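Branched-chain-amino-acid aminotransferase (Pseudomonas sp. UW4, PDB 6JIF) catalyses the reversible, pyridoxal-phosphate-dependent transfer of amino groups between branched-chain amino acids and 2-oxo acids. Local coordinates at residues Cys77-Lys82 / Asp97-Arg102; Leu93-Gln98 / Thr268-Ile273; Phe187-Tyr192 / Ile228-Met233. All coordinates share one frame; numbering follows the deposited sequence.

Contact 1. Residues Cys77-Lys82 / Asp97-Arg102; sequences CFEGMK and DQNALR. With PLP (pyridoxal-5'-phosphate), chain D.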
loop_
_atom_site.group_PDB
_atom_site.type_symbol
_atom_site.label_atom_id
_atom_site.label_comp_id
_atom_site.label_asym_id
_atom_site.label_seq_id
_atom_site.Cartn_x
_atom_site.Cartn_y
_atom_site.Cartn_z
ATOM N N CYS B 77 2.579 4.621 -7.525
ATOM C CA CYS B 77 3.680 5.412 -6.972
ATOM C C CYS B 77 3.498 6.867 -7.375
ATOM O O CYS B 77 2.794 7.177 -8.355
ATOM C CB CYS B 77 5.058 4.905 -7.403
ATOM S SG CYS B 77 5.495 5.204 -9.138
ATOM N N PHE B 78 4.119 7.767 -6.604
ATOM C CA PHE B 78 4.001 9.164 -6.993
ATOM C C PHE B 78 5.261 9.966 -6.663
ATOM O O PHE B 78 6.173 9.505 -5.973
ATOM C CB PHE B 78 2.747 9.802 -6.354
ATOM C CG PHE B 78 2.856 10.090 -4.864
ATOM C CD1 PHE B 78 3.413 11.270 -4.370
ATOM C CD2 PHE B 78 2.403 9.159 -3.957
ATOM C CE1 PHE B 78 3.452 11.514 -2.996
ATOM C CE2 PHE B 78 2.437 9.419 -2.564
ATOM C CZ PHE B 78 2.983 10.538 -2.102
ATOM N N GLU B 79 5.302 11.186 -7.196
ATOM C CA GLU B 79 6.386 12.124 -6.946
ATOM C C GLU B 79 5.787 13.480 -6.544
ATOM O O GLU B 79 4.587 13.730 -6.661
ATOM C CB GLU B 79 7.291 12.303 -8.182
ATOM C CG GLU B 79 8.401 11.194 -8.302
ATOM C CD GLU B 79 9.320 11.183 -7.088
ATOM O OE1 GLU B 79 9.504 12.284 -6.479
ATOM O OE2 GLU B 79 9.764 10.083 -6.682
ATOM N N GLY B 80 6.664 14.378 -6.131
ATOM C CA GLY B 80 6.229 15.739 -5.762
ATOM C C GLY B 80 7.369 16.703 -6.011
ATOM O O GLY B 80 8.495 16.462 -5.556
ATOM N N MET B 81 7.113 17.781 -6.751
ATOM C CA MET B 81 8.159 18.786 -6.999
ATOM C C MET B 81 7.505 20.161 -7.150
ATOM O O MET B 81 6.297 20.267 -7.367
ATOM C CB MET B 81 8.976 18.467 -8.257
ATOM C CG MET B 81 8.119 18.719 -9.499
ATOM S SD MET B 81 8.764 17.952 -10.948
ATOM C CE MET B 81 8.476 16.285 -10.377
ATOM N N LYS B 82 8.301 21.223 -7.050
ATOM C CA LYS B 82 7.736 22.566 -7.174
ATOM C C LYS B 82 8.393 23.398 -8.281
ATOM O O LYS B 82 9.594 23.259 -8.576
ATOM C CB LYS B 82 7.852 23.353 -5.853
ATOM C CG LYS B 82 6.810 22.950 -4.824
ATOM C CD LYS B 82 7.048 23.671 -3.491
ATOM C CE LYS B 82 6.272 22.994 -2.359
ATOM N NZ LYS B 82 6.568 23.712 -1.077
ATOM N N ASP B 97 14.961 16.135 -12.310
ATOM C CA ASP B 97 15.730 14.938 -12.608
ATOM C C ASP B 97 15.776 14.001 -11.409
ATOM O O ASP B 97 15.744 12.781 -11.565
ATOM C CB ASP B 97 17.130 15.331 -13.066
ATOM C CG ASP B 97 17.980 15.977 -11.960
ATOM O OD1 ASP B 97 17.486 16.971 -11.341
ATOM O OD2 ASP B 97 19.172 15.560 -11.800
ATOM N N GLN B 98 15.868 14.549 -10.181
ATOM C CA GLN B 98 15.903 13.664 -8.996
ATOM C C GLN B 98 14.572 12.959 -8.785
ATOM O O GLN B 98 14.543 11.785 -8.350
ATOM C CB GLN B 98 16.290 14.458 -7.730
ATOM C CG GLN B 98 17.757 14.893 -7.736
ATOM C CD GLN B 98 18.680 13.723 -7.739
ATOM O OE1 GLN B 98 18.488 12.731 -6.999
ATOM N NE2 GLN B 98 19.666 13.785 -8.612
ATOM N N ASN B 99 13.455 13.651 -9.061
ATOM C CA ASN B 99 12.165 12.991 -9.029
ATOM C C ASN B 99 12.101 11.875 -10.052
ATOM O O ASN B 99 11.564 10.801 -9.773
ATOM C CB ASN B 99 11.062 13.991 -9.331
ATOM C CG ASN B 99 11.011 15.047 -8.275
ATOM O OD1 ASN B 99 11.634 16.093 -8.434
ATOM N ND2 ASN B 99 10.375 14.746 -7.147
ATOM N N ALA B 100 12.597 12.140 -11.258
ATOM C CA ALA B 100 12.592 11.103 -12.296
ATOM C C ALA B 100 13.348 9.869 -11.834
ATOM O O ALA B 100 12.865 8.748 -11.995
ATOM C CB ALA B 100 13.196 11.602 -13.605
ATOM N N LEU B 101 14.531 10.060 -11.244
ATOM C CA LEU B 101 15.329 8.914 -10.802
ATOM C C LEU B 101 14.586 8.123 -9.726
ATOM O O LEU B 101 14.510 6.883 -9.751
ATOM C CB LEU B 101 16.697 9.389 -10.274
ATOM C CG LEU B 101 17.655 9.906 -11.370
ATOM C CD1 LEU B 101 18.811 10.836 -10.849
ATOM C CD2 LEU B 101 18.256 8.749 -12.209
ATOM N N ARG B 102 14.027 8.841 -8.752
ATOM C CA ARG B 102 13.341 8.140 -7.685
ATOM C C ARG B 102 12.121 7.410 -8.208
ATOM O O ARG B 102 11.806 6.310 -7.749
ATOM C CB ARG B 102 12.943 9.088 -6.546
ATOM C CG ARG B 102 12.392 8.281 -5.348
ATOM C CD ARG B 102 12.312 9.239 -4.089
ATOM N NE ARG B 102 11.371 10.342 -4.371
ATOM C CZ ARG B 102 11.267 11.454 -3.642
ATOM N NH1 ARG B 102 12.066 11.605 -2.615
ATOM N NH2 ARG B 102 10.354 12.385 -3.940
HETATM N N1 PLP D . 9.848 10.885 4.039
HETATM C C2 PLP D . 8.785 10.196 3.538
HETATM C C2A PLP D . 8.319 9.011 4.323
HETATM C C3 PLP D . 8.213 10.556 2.318
HETATM O O3 PLP D . 7.181 9.814 1.807
HETATM C C4 PLP D . 8.711 11.685 1.616
HETATM C C4A PLP D . 8.259 11.997 0.200
HETATM C C5 PLP D . 9.796 12.373 2.194
HETATM C C6 PLP D . 10.339 11.948 3.368
HETATM C C5A PLP D . 10.399 13.623 1.634
HETATM O O4P PLP D . 10.800 13.445 0.329
HETATM P P PLP D . 11.051 14.737 -0.573
HETATM O O1P PLP D . 12.040 15.650 0.111
HETATM O O2P PLP D . 11.664 14.118 -1.837
HETATM O O3P PLP D . 9.757 15.503 -0.827
HETATM O O HOH W 1 8.388 14.832 -3.289
#
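Glu79 and Asn99 bring the two backbones closest, CA to CA 6.2 Å, where the short irregular link between strand pieces 77-78 and 81-82 passes helix residues 97-102. The Glu79 carboxylate is gripped side-on by Arg102: NE reaches OE2 at 2.8 Å on a nearly straight path (176°) and NH2 reaches OE1 at 2.7 Å, both on syn lone pairs. Carboxylate and guanidinium planes differ by only 19°. Asn99 ND2 gives OE1 a second bond at 2.7 Å, coming from the anti side but tilted out of the carboxylate plane. The same ND2 gives a weak bond to Gly80 O. Arg102 extends through chi1 (-172°) and then bends at chi3, which brings NH1 to PLP O2P at 2.7 Å. Glu79 is therefore a second-shell residue that fixes the rotation of a first-shell phosphate ligand. A water joins Gly80 O to PLP O3P, and Met81 folds its methyl over the Asn99 amide, CE to CG 3.5 Å. Around this buried polar cluster, Asn99 and Arg102 also pack on Ile267 of helix 267-278, Met81 touches Phe120 of helix 117-130, and Glu79 and Met81 bond through their backbones to strand 143-153.

Contact 2. Residues Leu93-Gln98 / Thr268-Ile273; sequences LFRPDQ and TRLSLI. With PLP (pyridoxal-5'-phosphate), chain D.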
loop_
_atom_site.group_PDB
_atom_site.type_symbol
_atom_site.label_atom_id
_atom_site.label_comp_id
_atom_site.label_asym_id
_atom_site.label_seq_id
_atom_site.Cartn_x
_atom_site.Cartn_y
_atom_site.Cartn_z
ATOM N N LEU B 93 11.992 25.260 -12.102
ATOM C CA LEU B 93 11.501 23.954 -11.688
ATOM C C LEU B 93 12.631 23.256 -10.928
ATOM O O LEU B 93 13.695 23.024 -11.497
ATOM C CB LEU B 93 11.092 23.181 -12.945
ATOM C CG LEU B 93 10.566 21.775 -12.843
ATOM C CD1 LEU B 93 9.279 21.864 -12.050
ATOM C CD2 LEU B 93 10.297 21.254 -14.248
ATOM N N PHE B 94 12.391 22.849 -9.675
ATOM C CA PHE B 94 13.481 22.443 -8.770
ATOM C C PHE B 94 13.767 20.934 -8.847
ATOM O O PHE B 94 12.956 20.126 -8.397
ATOM C CB PHE B 94 13.134 22.856 -7.327
ATOM C CG PHE B 94 14.238 22.579 -6.330
ATOM C CD1 PHE B 94 15.378 23.385 -6.275
ATOM C CD2 PHE B 94 14.139 21.489 -5.459
ATOM C CE1 PHE B 94 16.396 23.151 -5.358
ATOM C CE2 PHE B 94 15.178 21.226 -4.536
ATOM C CZ PHE B 94 16.282 22.053 -4.471
ATOM N N ARG B 95 14.986 20.567 -9.360
ATOM C CA ARG B 95 15.553 19.208 -9.342
ATOM C C ARG B 95 14.606 18.130 -9.876
ATOM O O ARG B 95 14.519 17.041 -9.291
ATOM C CB ARG B 95 16.016 18.862 -7.923
ATOM C CG ARG B 95 17.070 19.892 -7.431
ATOM C CD ARG B 95 17.912 19.299 -6.344
ATOM N NE ARG B 95 18.973 18.430 -6.834
ATOM C CZ ARG B 95 19.817 17.769 -6.041
ATOM N NH1 ARG B 95 19.750 17.891 -4.698
ATOM N NH2 ARG B 95 20.795 17.062 -6.587
ATOM N N PRO B 96 13.910 18.365 -10.985
ATOM C CA PRO B 96 12.993 17.333 -11.472
ATOM C C PRO B 96 13.692 16.047 -11.914
ATOM O O PRO B 96 13.067 14.978 -11.901
ATOM C CB PRO B 96 12.305 18.013 -12.657
ATOM C CG PRO B 96 13.261 18.995 -13.127
ATOM C CD PRO B 96 13.938 19.546 -11.883
ATOM N N ASP B 97 14.961 16.135 -12.310
ATOM C CA ASP B 97 15.730 14.938 -12.608
ATOM C C ASP B 97 15.776 14.001 -11.409
ATOM O O ASP B 97 15.744 12.781 -11.565
ATOM C CB ASP B 97 17.130 15.331 -13.066
ATOM C CG ASP B 97 17.980 15.977 -11.960
ATOM O OD1 ASP B 97 17.486 16.971 -11.341
ATOM O OD2 ASP B 97 19.172 15.560 -11.800
ATOM N N GLN B 98 15.868 14.549 -10.181
ATOM C CA GLN B 98 15.903 13.664 -8.996
ATOM C C GLN B 98 14.572 12.959 -8.785
ATOM O O GLN B 98 14.543 11.785 -8.350
ATOM C CB GLN B 98 16.290 14.458 -7.730
ATOM C CG GLN B 98 17.757 14.893 -7.736
ATOM C CD GLN B 98 18.680 13.723 -7.739
ATOM O OE1 GLN B 98 18.488 12.731 -6.999
ATOM N NE2 GLN B 98 19.666 13.785 -8.612
ATOM N N THR B 268 14.584 16.832 -0.741
ATOM C CA THR B 268 14.910 17.956 0.134
ATOM C C THR B 268 16.070 17.593 1.026
ATOM O O THR B 268 17.018 18.367 1.151
ATOM C CB THR B 268 13.684 18.368 0.941
ATOM O OG1 THR B 268 12.539 18.420 0.066
ATOM C CG2 THR B 268 13.901 19.759 1.673
ATOM N N ARG B 269 16.062 16.381 1.594
ATOM C CA ARG B 269 17.189 15.950 2.412
ATOM C C ARG B 269 18.498 15.959 1.631
ATOM O O ARG B 269 19.533 16.418 2.126
ATOM C CB ARG B 269 16.917 14.545 2.969
ATOM C CG ARG B 269 18.097 13.989 3.739
ATOM C CD ARG B 269 17.821 12.496 4.105
ATOM N NE ARG B 269 18.206 11.613 3.013
ATOM C CZ ARG B 269 18.016 10.295 2.994
ATOM N NH1 ARG B 269 17.426 9.672 4.017
ATOM N NH2 ARG B 269 18.421 9.581 1.955
ATOM N N LEU B 270 18.481 15.400 0.421
ATOM C CA LEU B 270 19.669 15.406 -0.419
ATOM C C LEU B 270 20.146 16.826 -0.698
ATOM O O LEU B 270 21.354 17.100 -0.692
ATOM C CB LEU B 270 19.346 14.689 -1.728
ATOM C CG LEU B 270 20.506 14.638 -2.725
ATOM C CD1 LEU B 270 21.531 13.665 -2.172
ATOM C CD2 LEU B 270 20.037 14.147 -4.127
ATOM N N SER B 271 19.201 17.731 -0.958
ATOM C CA SER B 271 19.536 19.115 -1.232
ATOM C C SER B 271 20.167 19.777 -0.022
ATOM O O SER B 271 21.130 20.541 -0.149
ATOM C CB SER B 271 18.273 19.851 -1.693
ATOM O OG SER B 271 17.819 19.319 -2.954
ATOM N N LEU B 272 19.582 19.564 1.165
ATOM C CA LEU B 272 20.161 20.129 2.387
ATOM C C LEU B 272 21.540 19.539 2.658
ATOM O O LEU B 272 22.448 20.251 3.096
ATOM C CB LEU B 272 19.208 19.874 3.574
ATOM C CG LEU B 272 17.876 20.635 3.514
ATOM C CD1 LEU B 272 16.941 20.275 4.660
ATOM C CD2 LEU B 272 18.186 22.158 3.555
ATOM N N ILE B 273 21.730 18.235 2.417
ATOM C CA ILE B 273 23.056 17.639 2.616
ATOM C C ILE B 273 24.072 18.317 1.716
ATOM O O ILE B 273 25.173 18.680 2.153
ATOM C CB ILE B 273 23.015 16.109 2.413
ATOM C CG1 ILE B 273 22.302 15.445 3.601
ATOM C CG2 ILE B 273 24.433 15.517 2.242
ATOM C CD1 ILE B 273 21.914 13.984 3.389
HETATM N N1 PLP D . 9.848 10.885 4.039
HETATM C C2 PLP D . 8.785 10.196 3.538
HETATM C C2A PLP D . 8.319 9.011 4.323
HETATM C C3 PLP D . 8.213 10.556 2.318
HETATM O O3 PLP D . 7.181 9.814 1.807
HETATM C C4 PLP D . 8.711 11.685 1.616
HETATM C C4A PLP D . 8.259 11.997 0.200
HETATM C C5 PLP D . 9.796 12.373 2.194
HETATM C C6 PLP D . 10.339 11.948 3.368
HETATM C C5A PLP D . 10.399 13.623 1.634
HETATM O O4P PLP D . 10.800 13.445 0.329
HETATM P P PLP D . 11.051 14.737 -0.573
HETATM O O1P PLP D . 12.040 15.650 0.111
HETATM O O2P PLP D . 11.664 14.118 -1.837
HETATM O O3P PLP D . 9.757 15.503 -0.827
#
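Arg95 and Ser271 are the nearest backbone pair, with CA atoms 9.0 Å apart, so side chains span the gap between the strand-to-helix junction 93-98 and helix residues 268-273. Arg95 holds the N-cap position of helix 96-109. Bent at chi3 (80°), its chain turns NH1 to donate to Ser271 OG at 3.0 Å (162°), the hydroxyl 1° out of the guanidinium plane. That hydroxyl also bonds to Ile267 O one turn back, and NH1 forms a salt bridge with Glu274 one turn on. Phe94 turns its edge to the same oxygen, CZ to Ser271 OG 3.5 Å, while Arg95 CG lies 3.6 Å above the centre of its ring. Gln98 CG lies over one face of the guanidinium, toward its rim, and Trp355 makes a cation-pi contact with it. Leu270 adds the apolar element: its CD2 meets Gln98 OE1 at 3.6 Å and Arg95 NH1 at 3.8 Å, crossing both side chains at about a right angle. A methionine in place of Arg95 would probably leave Glu274 without its charged mate and Ser271 OG without this donor. At the start of the helix Thr268 binds PLP O1P with both its N (2.9 Å) and OG1 (2.8 Å). The chemistry implies that one buried arginine, held by charge, hydroxyl and aromatic partners, ties the start of helix 96-109 to the helix whose N-terminal end receives the phosphate.

Contact 3. Residues Phe187-Tyr192 / Ile228-Met233; sequences FQISSY and IYLDPM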
loop_
_atom_site.group_PDB
_atom_site.type_symbol
_atom_site.label_atom_id
_atom_site.label_comp_id
_atom_site.label_asym_id
_atom_site.label_seq_id
_atom_site.Cartn_x
_atom_site.Cartn_y
_atom_site.Cartn_z
ATOM N N PHE B 187 6.053 16.694 17.943
ATOM C CA PHE B 187 5.709 15.407 17.313
ATOM C C PHE B 187 5.765 14.314 18.362
ATOM O O PHE B 187 6.390 14.494 19.412
ATOM C CB PHE B 187 6.656 15.063 16.136
ATOM C CG PHE B 187 6.621 16.067 14.994
ATOM C CD1 PHE B 187 7.284 17.258 15.095
ATOM C CD2 PHE B 187 5.904 15.778 13.827
ATOM C CE1 PHE B 187 7.264 18.186 14.025
ATOM C CE2 PHE B 187 5.876 16.660 12.801
ATOM C CZ PHE B 187 6.565 17.897 12.903
ATOM N N GLN B 188 5.106 13.172 18.088
ATOM C CA GLN B 188 4.987 12.067 19.042
ATOM C C GLN B 188 5.532 10.766 18.457
ATOM O O GLN B 188 5.163 10.389 17.346
ATOM C CB GLN B 188 3.534 11.839 19.414
ATOM C CG GLN B 188 3.362 10.801 20.505
ATOM C CD GLN B 188 1.927 10.544 20.790
ATOM O OE1 GLN B 188 1.140 10.201 19.909
ATOM N NE2 GLN B 188 1.548 10.735 22.054
ATOM N N ILE B 189 6.389 10.075 19.198
ATOM C CA ILE B 189 6.835 8.740 18.720
ATOM C C ILE B 189 5.644 7.809 18.602
ATOM O O ILE B 189 4.779 7.754 19.473
ATOM C CB ILE B 189 7.903 8.146 19.657
ATOM C CG1 ILE B 189 9.174 8.983 19.610
ATOM C CG2 ILE B 189 8.199 6.666 19.318
ATOM C CD1 ILE B 189 9.696 9.350 18.218
ATOM N N SER B 190 5.594 7.038 17.503
ATOM C CA SER B 190 4.513 6.086 17.309
ATOM C C SER B 190 4.996 4.666 17.573
ATOM O O SER B 190 6.161 4.341 17.360
ATOM C CB SER B 190 3.982 6.173 15.873
ATOM O OG SER B 190 2.968 5.192 15.662
ATOM N N SER B 191 4.087 3.823 18.045
ATOM C CA SER B 191 4.378 2.395 18.184
ATOM C C SER B 191 4.131 1.638 16.898
ATOM O O SER B 191 4.502 0.446 16.800
ATOM C CB SER B 191 3.530 1.807 19.279
ATOM O OG SER B 191 2.183 1.813 18.871
ATOM N N TYR B 192 3.566 2.305 15.902
ATOM C CA TYR B 192 3.243 1.620 14.655
ATOM C C TYR B 192 4.348 1.787 13.632
ATOM O O TYR B 192 5.268 2.566 13.817
ATOM C CB TYR B 192 1.913 2.151 14.109
ATOM C CG TYR B 192 0.744 1.761 15.018
ATOM C CD1 TYR B 192 0.189 0.506 14.958
ATOM C CD2 TYR B 192 0.226 2.667 15.929
ATOM C CE1 TYR B 192 -0.854 0.131 15.816
ATOM C CE2 TYR B 192 -0.831 2.329 16.747
ATOM C CZ TYR B 192 -1.367 1.078 16.695
ATOM O OH TYR B 192 -2.417 0.780 17.540
ATOM N N ILE B 228 6.155 10.211 14.615
ATOM C CA ILE B 228 7.517 9.912 14.188
ATOM C C ILE B 228 7.665 8.397 14.255
ATOM O O ILE B 228 7.225 7.766 15.220
ATOM C CB ILE B 228 8.566 10.634 15.056
ATOM C CG1 ILE B 228 8.604 12.118 14.704
ATOM C CG2 ILE B 228 9.952 10.053 14.803
ATOM C CD1 ILE B 228 9.508 12.968 15.625
ATOM N N TYR B 229 8.253 7.825 13.215
ATOM C CA TYR B 229 8.420 6.376 13.037
ATOM C C TYR B 229 9.858 6.014 13.335
ATOM O O TYR B 229 10.789 6.704 12.871
ATOM C CB TYR B 229 8.057 5.942 11.610
ATOM C CG TYR B 229 6.629 6.281 11.313
ATOM C CD1 TYR B 229 5.626 5.448 11.763
ATOM C CD2 TYR B 229 6.287 7.492 10.668
ATOM C CE1 TYR B 229 4.293 5.767 11.543
ATOM C CE2 TYR B 229 4.947 7.846 10.451
ATOM C CZ TYR B 229 3.958 6.975 10.921
ATOM O OH TYR B 229 2.629 7.273 10.714
ATOM N N LEU B 230 10.016 4.939 14.112
ATOM C CA LEU B 230 11.304 4.361 14.452
ATOM C C LEU B 230 11.596 3.179 13.537
ATOM O O LEU B 230 10.711 2.666 12.848
ATOM C CB LEU B 230 11.334 3.909 15.934
ATOM C CG LEU B 230 11.005 5.041 16.937
ATOM C CD1 LEU B 230 11.268 4.503 18.307
ATOM C CD2 LEU B 230 11.830 6.317 16.741
ATOM N N ASP B 231 12.823 2.696 13.606
ATOM C CA ASP B 231 13.166 1.525 12.769
ATOM C C ASP B 231 12.250 0.350 13.113
ATOM O O ASP B 231 11.974 0.097 14.297
ATOM C CB ASP B 231 14.633 1.161 12.932
ATOM C CG ASP B 231 14.931 0.518 14.230
ATOM O OD1 ASP B 231 14.998 1.266 15.222
ATOM O OD2 ASP B 231 15.135 -0.704 14.256
ATOM N N PRO B 232 11.701 -0.338 12.110
ATOM C CA PRO B 232 10.659 -1.308 12.388
ATOM C C PRO B 232 11.188 -2.560 13.077
ATOM O O PRO B 232 10.420 -3.227 13.784
ATOM C CB PRO B 232 10.084 -1.597 10.982
ATOM C CG PRO B 232 11.192 -1.196 10.012
ATOM C CD PRO B 232 11.752 0.048 10.696
ATOM N N MET B 233 12.496 -2.885 12.953
ATOM C CA MET B 233 12.997 -4.113 13.594
ATOM C C MET B 233 13.126 -3.953 15.106
ATOM O O MET B 233 12.837 -4.886 15.860
ATOM C CB MET B 233 14.336 -4.493 12.981
ATOM C CG MET B 233 14.783 -5.890 13.411
ATOM S SD MET B 233 15.976 -6.637 12.326
ATOM C CE MET B 233 14.917 -7.313 11.004
HETATM O O HOH W 2 7.629 3.673 15.020
#
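Ile189 and Ile228 sit side by side on neighbouring parallel strands, CA to CA 4.7 Å, and their branched side chains supply most of the relief. The bond at chi2 of Ile189 (-48°) folds CD1 over toward the other strand, where this methyl is the bump that sits between Ile228 CG2 and Leu230 CD2. It presses against Ile228 CG2 at 3.5 Å, tighter than usual for two carbons, and lies 4.0 Å from Leu230 CD2. The other Ile189 branch, CG2, meets Leu230 CD1 at 3.9 Å, so the leucine fits against both arms of the isoleucine. Ile228 reaches with its own long arm back toward Phe187: extended at chi2 (173°), it lays CD1 beside Phe187 CB at 3.6 Å, and the phenylalanine ring carries on away from the contact. Val241 and Ile315, on further strands, widen this apolar surface. Beneath the interlock the backbones pair: Ile228 uses both its N and its O, bonding to Gln188 O and Ser190 N on either side of Ile189, as in a parallel bridge. Beyond it the strands part. A water accepts from Leu230 N and lies near both Ser190 O and Tyr192 O, while Ser190 OG takes the N-H of Tyr192 in an ST turn. The turn places Tyr192 O at the edge of the Tyr229 ring, 3.6 Å from CD1. Strands 185-189 and 227-230 are the parallel neighbours of a beta-alpha-beta unit whose helix 206-221 packs against Tyr192 and Tyr229.

In the fold
Contacts 1 and 2 adjoin, with centres 9 Å apart. They share helix 96-109, their respective strands 76-85 and 91-94 are neighbours in one sheet, and Lys82 O probably bonds to Phe94 N. Both reach the cofactor phosphate, through Arg102 and Thr268 respectively, and both use a buried arginine with charged partners. Contact 3 stands apart, about 25 Å from contact 1 and 26 Å from contact 2 between centres, in a different, mixed sheet. Also buried, it lies farther from the chain's centre, 19 Å against 9 and 10 Å, near the second subunit, whose Arg109 touches Tyr192. As a strand pairing, it rests on backbone bonds and apolar interlocking. In sequence it lies within contact 2's loop.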